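Local coordinates for structure-specific endonuclease subunit slx4 (Schizosaccharomyces pombe, PDB 4ZDT), which forms the regulatory subunit of the slx1-slx4 structure-specific endonuclease, which cuts branched DNA close to its junctions during repair and recombination, at residues V15-V24 against F39-N47. Residues are numbered along the deposited sequence; the frame is centred on the assembly and turned at random.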
ATOM      1  N   VAL B  15       2.723  -6.364  -9.050  1.00 22.79           N
ATOM      2  CA  VAL B  15       3.927  -6.886  -8.419  1.00 22.85           C
ATOM      3  C   VAL B  15       4.084  -6.398  -6.967  1.00 22.96           C
ATOM      4  O   VAL B  15       4.422  -7.178  -6.044  1.00 22.59           O
ATOM      5  CB  VAL B  15       5.203  -6.546  -9.225  1.00 23.80           C
ATOM      6  CG1 VAL B  15       6.410  -6.977  -8.455  1.00 23.75           C
ATOM      7  CG2 VAL B  15       5.176  -7.251 -10.611  1.00 23.74           C
ATOM      8  N   VAL B  16       3.856  -5.100  -6.771  1.00 21.89           N
ATOM      9  CA  VAL B  16       3.917  -4.502  -5.442  1.00 21.95           C
ATOM     10  C   VAL B  16       2.989  -5.231  -4.467  1.00 22.33           C
ATOM     11  O   VAL B  16       3.392  -5.527  -3.337  1.00 24.11           O
ATOM     12  CB  VAL B  16       3.567  -2.982  -5.507  1.00 21.93           C
ATOM     13  CG1 VAL B  16       3.375  -2.388  -4.097  1.00 21.30           C
ATOM     14  CG2 VAL B  16       4.677  -2.243  -6.258  1.00 20.28           C
ATOM     15  N   LYS B  17       1.774  -5.523  -4.921  1.00 22.99           N
ATOM     16  CA  LYS B  17       0.717  -6.080  -4.095  1.00 24.00           C
ATOM     17  C   LYS B  17       0.741  -7.599  -3.980  1.00 25.28           C
ATOM     18  O   LYS B  17       0.160  -8.161  -3.043  1.00 24.75           O
ATOM     19  CB  LYS B  17      -0.658  -5.629  -4.606  1.00 24.04           C
ATOM     20  CG  LYS B  17      -0.893  -4.124  -4.439  1.00 23.51           C
ATOM     21  CD  LYS B  17      -2.325  -3.725  -4.755  1.00 25.06           C
ATOM     22  CE  LYS B  17      -2.642  -3.808  -6.243  1.00 25.09           C
ATOM     23  NZ  LYS B  17      -4.051  -3.320  -6.491  1.00 23.37           N
ATOM     24  N   GLN B  18       1.423  -8.258  -4.911  1.00 25.71           N
ATOM     25  CA  GLN B  18       1.407  -9.731  -4.944  1.00 27.28           C
ATOM     26  C   GLN B  18       2.706 -10.403  -4.527  1.00 27.59           C
ATOM     27  O   GLN B  18       2.700 -11.591  -4.204  1.00 27.88           O
ATOM     28  CB  GLN B  18       0.963 -10.231  -6.306  1.00 26.53           C
ATOM     29  CG  GLN B  18      -0.496  -9.919  -6.596  1.00 29.01           C
ATOM     30  CD  GLN B  18      -0.986 -10.523  -7.893  1.00 31.57           C
ATOM     31  OE1 GLN B  18      -0.204 -10.766  -8.824  1.00 34.07           O
ATOM     32  NE2 GLN B  18      -2.292 -10.730  -7.982  1.00 31.40           N
ATOM     33  N   ALA B  19       3.810  -9.655  -4.536  1.00 27.41           N
ATOM     34  CA  ALA B  19       5.102 -10.174  -4.098  1.00 28.24           C
ATOM     35  C   ALA B  19       5.044 -10.629  -2.638  1.00 29.53           C
ATOM     36  O   ALA B  19       4.403  -9.964  -1.804  1.00 28.72           O
ATOM     37  CB  ALA B  19       6.168  -9.109  -4.250  1.00 27.63           C
ATOM     38  N   LYS B  20       5.727 -11.736  -2.323  1.00 29.71           N
ATOM     39  CA  LYS B  20       5.868 -12.178  -0.917  1.00 30.87           C
ATOM     40  C   LYS B  20       6.562 -11.112  -0.092  1.00 30.00           C
ATOM     41  O   LYS B  20       6.255 -10.941   1.080  1.00 30.21           O
ATOM     42  CB  LYS B  20       6.653 -13.497  -0.793  1.00 31.97           C
ATOM     43  CG  LYS B  20       6.168 -14.621  -1.708  1.00 35.80           C
ATOM     44  CD  LYS B  20       4.836 -15.246  -1.281  1.00 42.44           C
ATOM     45  CE  LYS B  20       4.487 -16.434  -2.189  1.00 44.96           C
ATOM     46  NZ  LYS B  20       3.217 -17.098  -1.792  1.00 47.63           N
ATOM     47  N   ASP B  21       7.507 -10.410  -0.707  1.00 28.89           N
ATOM     48  CA  ASP B  21       8.167  -9.278  -0.078  1.00 28.17           C
ATOM     49  C   ASP B  21       7.253  -8.036  -0.140  1.00 27.54           C
ATOM     50  O   ASP B  21       7.168  -7.355  -1.176  1.00 25.77           O
ATOM     51  CB  ASP B  21       9.501  -9.003  -0.765  1.00 28.10           C
ATOM     52  CG  ASP B  21      10.200  -7.769  -0.230  1.00 27.02           C
ATOM     53  OD1 ASP B  21       9.768  -7.168   0.778  1.00 28.47           O
ATOM     54  OD2 ASP B  21      11.208  -7.390  -0.822  1.00 27.90           O
ATOM     55  N   ASN B  22       6.565  -7.769   0.970  1.00 26.51           N
ATOM     56  CA  ASN B  22       5.574  -6.696   1.021  1.00 26.37           C
ATOM     57  C   ASN B  22       6.134  -5.351   1.467  1.00 25.93           C
ATOM     58  O   ASN B  22       5.377  -4.392   1.711  1.00 26.49           O
ATOM     59  CB  ASN B  22       4.369  -7.118   1.883  1.00 26.44           C
ATOM     60  CG  ASN B  22       4.690  -7.180   3.372  1.00 27.49           C
ATOM     61  OD1 ASN B  22       5.803  -6.890   3.803  1.00 27.17           O
ATOM     62  ND2 ASN B  22       3.696  -7.569   4.163  1.00 29.64           N
ATOM     63  N   SER B  23       7.457  -5.278   1.574  1.00 25.71           N
ATOM     64  CA  SER B  23       8.122  -4.098   2.101  1.00 25.27           C
ATOM     65  C   SER B  23       7.880  -2.857   1.250  1.00 24.71           C
ATOM     66  O   SER B  23       7.753  -1.755   1.793  1.00 24.05           O
ATOM     67  CB  SER B  23       9.624  -4.340   2.305  1.00 26.05           C
ATOM     68  OG  SER B  23      10.279  -4.688   1.090  1.00 28.42           O
ATOM     69  N   VAL B  24       7.828  -3.019  -0.074  1.00 23.53           N
ATOM     70  CA  VAL B  24       7.545  -1.867  -0.927  1.00 22.79           C
ATOM     71  C   VAL B  24       6.122  -1.369  -0.676  1.00 21.99           C
ATOM     72  O   VAL B  24       5.898  -0.174  -0.567  1.00 21.95           O
ATOM     73  CB  VAL B  24       7.734  -2.155  -2.440  1.00 22.94           C
ATOM     74  CG1 VAL B  24       7.267  -0.952  -3.278  1.00 21.60           C
ATOM     75  CG2 VAL B  24       9.183  -2.467  -2.745  1.00 22.13           C
ATOM     76  N   PHE B  39      14.114   0.274  -6.813  1.00 31.94           N
ATOM     77  CA  PHE B  39      12.782  -0.272  -7.163  1.00 30.71           C
ATOM     78  C   PHE B  39      12.810  -0.965  -8.524  1.00 30.69           C
ATOM     79  O   PHE B  39      12.272  -2.081  -8.674  1.00 30.94           O
ATOM     80  CB  PHE B  39      11.748   0.868  -7.153  1.00 30.19           C
ATOM     81  CG  PHE B  39      10.283   0.428  -7.332  1.00 28.07           C
ATOM     82  CD1 PHE B  39       9.788  -0.760  -6.750  1.00 25.13           C
ATOM     83  CD2 PHE B  39       9.393   1.247  -8.018  1.00 26.48           C
ATOM     84  CE1 PHE B  39       8.433  -1.138  -6.897  1.00 23.85           C
ATOM     85  CE2 PHE B  39       8.030   0.892  -8.160  1.00 26.87           C
ATOM     86  CZ  PHE B  39       7.557  -0.313  -7.592  1.00 23.34           C
ATOM     87  N   GLN B  40      13.454  -0.337  -9.507  1.00 30.54           N
ATOM     88  CA  GLN B  40      13.597  -0.949 -10.830  1.00 29.86           C
ATOM     89  C   GLN B  40      14.256  -2.331 -10.743  1.00 30.26           C
ATOM     90  O   GLN B  40      13.787  -3.291 -11.364  1.00 29.80           O
ATOM     91  CB  GLN B  40      14.374  -0.015 -11.763  1.00 30.14           C
ATOM     92  CG  GLN B  40      14.506  -0.514 -13.205  1.00 29.10           C
ATOM     93  CD  GLN B  40      15.283   0.458 -14.074  1.00 30.59           C
ATOM     94  OE1 GLN B  40      16.356   0.929 -13.684  1.00 27.79           O
ATOM     95  NE2 GLN B  40      14.741   0.775 -15.255  1.00 28.88           N
ATOM     96  N   LEU B  41      15.328  -2.427  -9.952  1.00 30.82           N
ATOM     97  CA  LEU B  41      16.029  -3.705  -9.735  1.00 31.64           C
ATOM     98  C   LEU B  41      15.167  -4.695  -8.965  1.00 30.81           C
ATOM     99  O   LEU B  41      15.124  -5.892  -9.297  1.00 30.73           O
ATOM    100  CB  LEU B  41      17.364  -3.461  -9.009  1.00 32.80           C
ATOM    101  CG  LEU B  41      18.430  -2.675  -9.773  1.00 36.07           C
ATOM    102  CD1 LEU B  41      19.425  -1.990  -8.807  1.00 40.14           C
ATOM    103  CD2 LEU B  41      19.167  -3.587 -10.737  1.00 39.25           C
ATOM    104  N   TRP B  42      14.452  -4.191  -7.957  1.00 29.73           N
ATOM    105  CA  TRP B  42      13.516  -5.019  -7.185  1.00 28.78           C
ATOM    106  C   TRP B  42      12.463  -5.610  -8.123  1.00 28.30           C
ATOM    107  O   TRP B  42      12.181  -6.807  -8.081  1.00 27.47           O
ATOM    108  CB  TRP B  42      12.861  -4.170  -6.083  1.00 29.41           C
ATOM    109  CG  TRP B  42      11.930  -4.889  -5.094  1.00 28.46           C
ATOM    110  CD1 TRP B  42      12.290  -5.482  -3.911  1.00 30.07           C
ATOM    111  CD2 TRP B  42      10.499  -4.999  -5.174  1.00 28.00           C
ATOM    112  NE1 TRP B  42      11.174  -5.988  -3.267  1.00 28.40           N
ATOM    113  CE2 TRP B  42      10.064  -5.703  -4.018  1.00 27.94           C
ATOM    114  CE3 TRP B  42       9.539  -4.576  -6.112  1.00 26.03           C
ATOM    115  CZ2 TRP B  42       8.713  -5.998  -3.777  1.00 27.80           C
ATOM    116  CZ3 TRP B  42       8.187  -4.874  -5.870  1.00 27.19           C
ATOM    117  CH2 TRP B  42       7.793  -5.582  -4.708  1.00 27.93           C
ATOM    118  N   LEU B  43      11.888  -4.772  -8.986  1.00 27.59           N
ATOM    119  CA  LEU B  43      10.935  -5.266  -9.972  1.00 27.66           C
ATOM    120  C   LEU B  43      11.557  -6.309 -10.899  1.00 27.78           C
ATOM    121  O   LEU B  43      10.928  -7.307 -11.220  1.00 27.22           O
ATOM    122  CB  LEU B  43      10.334  -4.112 -10.795  1.00 26.73           C
ATOM    123  CG  LEU B  43       9.458  -3.157  -9.985  1.00 26.52           C
ATOM    124  CD1 LEU B  43       9.181  -1.875 -10.774  1.00 25.90           C
ATOM    125  CD2 LEU B  43       8.162  -3.890  -9.549  1.00 23.15           C
ATOM    126  N   LYS B  44      12.782  -6.055 -11.344  1.00 29.38           N
ATOM    127  CA  LYS B  44      13.453  -6.987 -12.260  1.00 31.06           C
ATOM    128  C   LYS B  44      13.565  -8.392 -11.639  1.00 32.14           C
ATOM    129  O   LYS B  44      13.261  -9.400 -12.292  1.00 31.58           O
ATOM    130  CB  LYS B  44      14.821  -6.432 -12.653  1.00 31.17           C
ATOM    131  CG  LYS B  44      15.576  -7.266 -13.688  1.00 32.78           C
ATOM    132  CD  LYS B  44      16.920  -6.616 -14.000  1.00 34.95           C
ATOM    133  CE  LYS B  44      17.831  -7.591 -14.763  1.00 38.02           C
ATOM    134  NZ  LYS B  44      19.087  -6.893 -15.171  1.00 41.79           N
ATOM    135  N   ARG B  45      13.966  -8.441 -10.366  1.00 33.72           N
ATOM    136  CA  ARG B  45      13.998  -9.700  -9.593  1.00 35.07           C
ATOM    137  C   ARG B  45      12.636 -10.380  -9.489  1.00 35.22           C
ATOM    138  O   ARG B  45      12.565 -11.589  -9.245  1.00 35.40           O
ATOM    139  CB  ARG B  45      14.552  -9.461  -8.178  1.00 35.49           C
ATOM    140  CG  ARG B  45      16.060  -9.225  -8.120  1.00 38.97           C
ATOM    141  CD  ARG B  45      16.590  -9.216  -6.663  1.00 45.36           C
ATOM    142  NE  ARG B  45      16.714  -7.860  -6.118  1.00 49.23           N
ATOM    143  CZ  ARG B  45      16.042  -7.383  -5.068  1.00 50.28           C
ATOM    144  NH1 ARG B  45      15.176  -8.143  -4.402  1.00 50.31           N
ATOM    145  NH2 ARG B  45      16.247  -6.128  -4.679  1.00 50.99           N
ATOM    146  N   LYS B  46      11.555  -9.617  -9.665  1.00 35.06           N
ATOM    147  CA  LYS B  46      10.205 -10.192  -9.628  1.00 35.29           C
ATOM    148  C   LYS B  46       9.670 -10.488 -11.032  1.00 35.13           C
ATOM    149  O   LYS B  46       8.455 -10.528 -11.231  1.00 35.64           O
ATOM    150  CB  LYS B  46       9.217  -9.258  -8.908  1.00 35.48           C
ATOM    151  CG  LYS B  46       9.653  -8.695  -7.553  1.00 36.53           C
ATOM    152  CD  LYS B  46       9.793  -9.770  -6.510  1.00 37.19           C
ATOM    153  CE  LYS B  46      10.066  -9.171  -5.143  1.00 38.04           C
ATOM    154  NZ  LYS B  46      11.445  -8.648  -5.006  1.00 40.47           N
ATOM    155  N   ASN B  47      10.571 -10.679 -11.994  1.00 35.33           N
ATOM    156  CA  ASN B  47      10.198 -10.932 -13.387  1.00 35.30           C
ATOM    157  C   ASN B  47       9.422  -9.757 -14.019  1.00 33.82           C
ATOM    158  O   ASN B  47       8.478  -9.980 -14.780  1.00 34.29           O
ATOM    159  CB  ASN B  47       9.347 -12.218 -13.504  1.00 36.52           C
ATOM    160  CG  ASN B  47      10.174 -13.464 -13.777  1.00 40.16           C
ATOM    161  OD1 ASN B  47      11.386 -13.396 -13.997  1.00 45.59           O
ATOM    162  ND2 ASN B  47       9.510 -14.623 -13.772  1.00 41.79           N
TER
HETATM  163  O   HOH W   1      12.449  -9.136  -2.375  1.00 30.00           O
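In the helical C-terminal domain of slx4, the corner where helix 3-18 turns into helix 23-29 receives Trp42 of helix 36-45, whose indole packs among Val15, Ala19, Asp21 and Val24. With CG anti to the backbone N (chi1 -175°), the indole extends from its helix into that corner. Tryptophan suits the place because one side chain offers two broad faces and a polar edge. Val24 CG2 lies over one face, 3.6 Å from the centroid of the Trp42 six-membered ring, a CH-pi contact. On the opposite face, toward the rim, Lys46 NZ sits 3.2 Å above the plane, and a water accepts from it while donating to Asp21 OD2. At the edge, Trp42 NE1 donates to Asp21 OD2 over 2.8 Å in an almost straight bond that lies in the ring plane but meets the oxygen from above the carboxylate plane. The other oxygen, OD1, accepts from Ser23 OG and, in an Asx turn, from Ser23 N, which should limit rotation of the carboxylate. A leucine in place of Trp42 would probably leave Asp21 OD2 without its indole donor and Val24 without the ring face it packs on. Ala19 is small enough to bring its CB to 3.9 Å from Trp42 CH2. Beside the indole, beta-branched Val15 puts CG1 against Lys46 CB at 3.6 Å and also against Leu43 CD2, while Val16 CG2 meets the edge of the Phe39 ring, 3.7 Å from CZ. Val16 also touches Trp58 and Phe39 touches Ile55, both on helix 52-62. The whole is a helical corner closed over a buried tryptophan, in the slx1-bound domain of the Slx4 family, grouped with the helix-turn-helix clan.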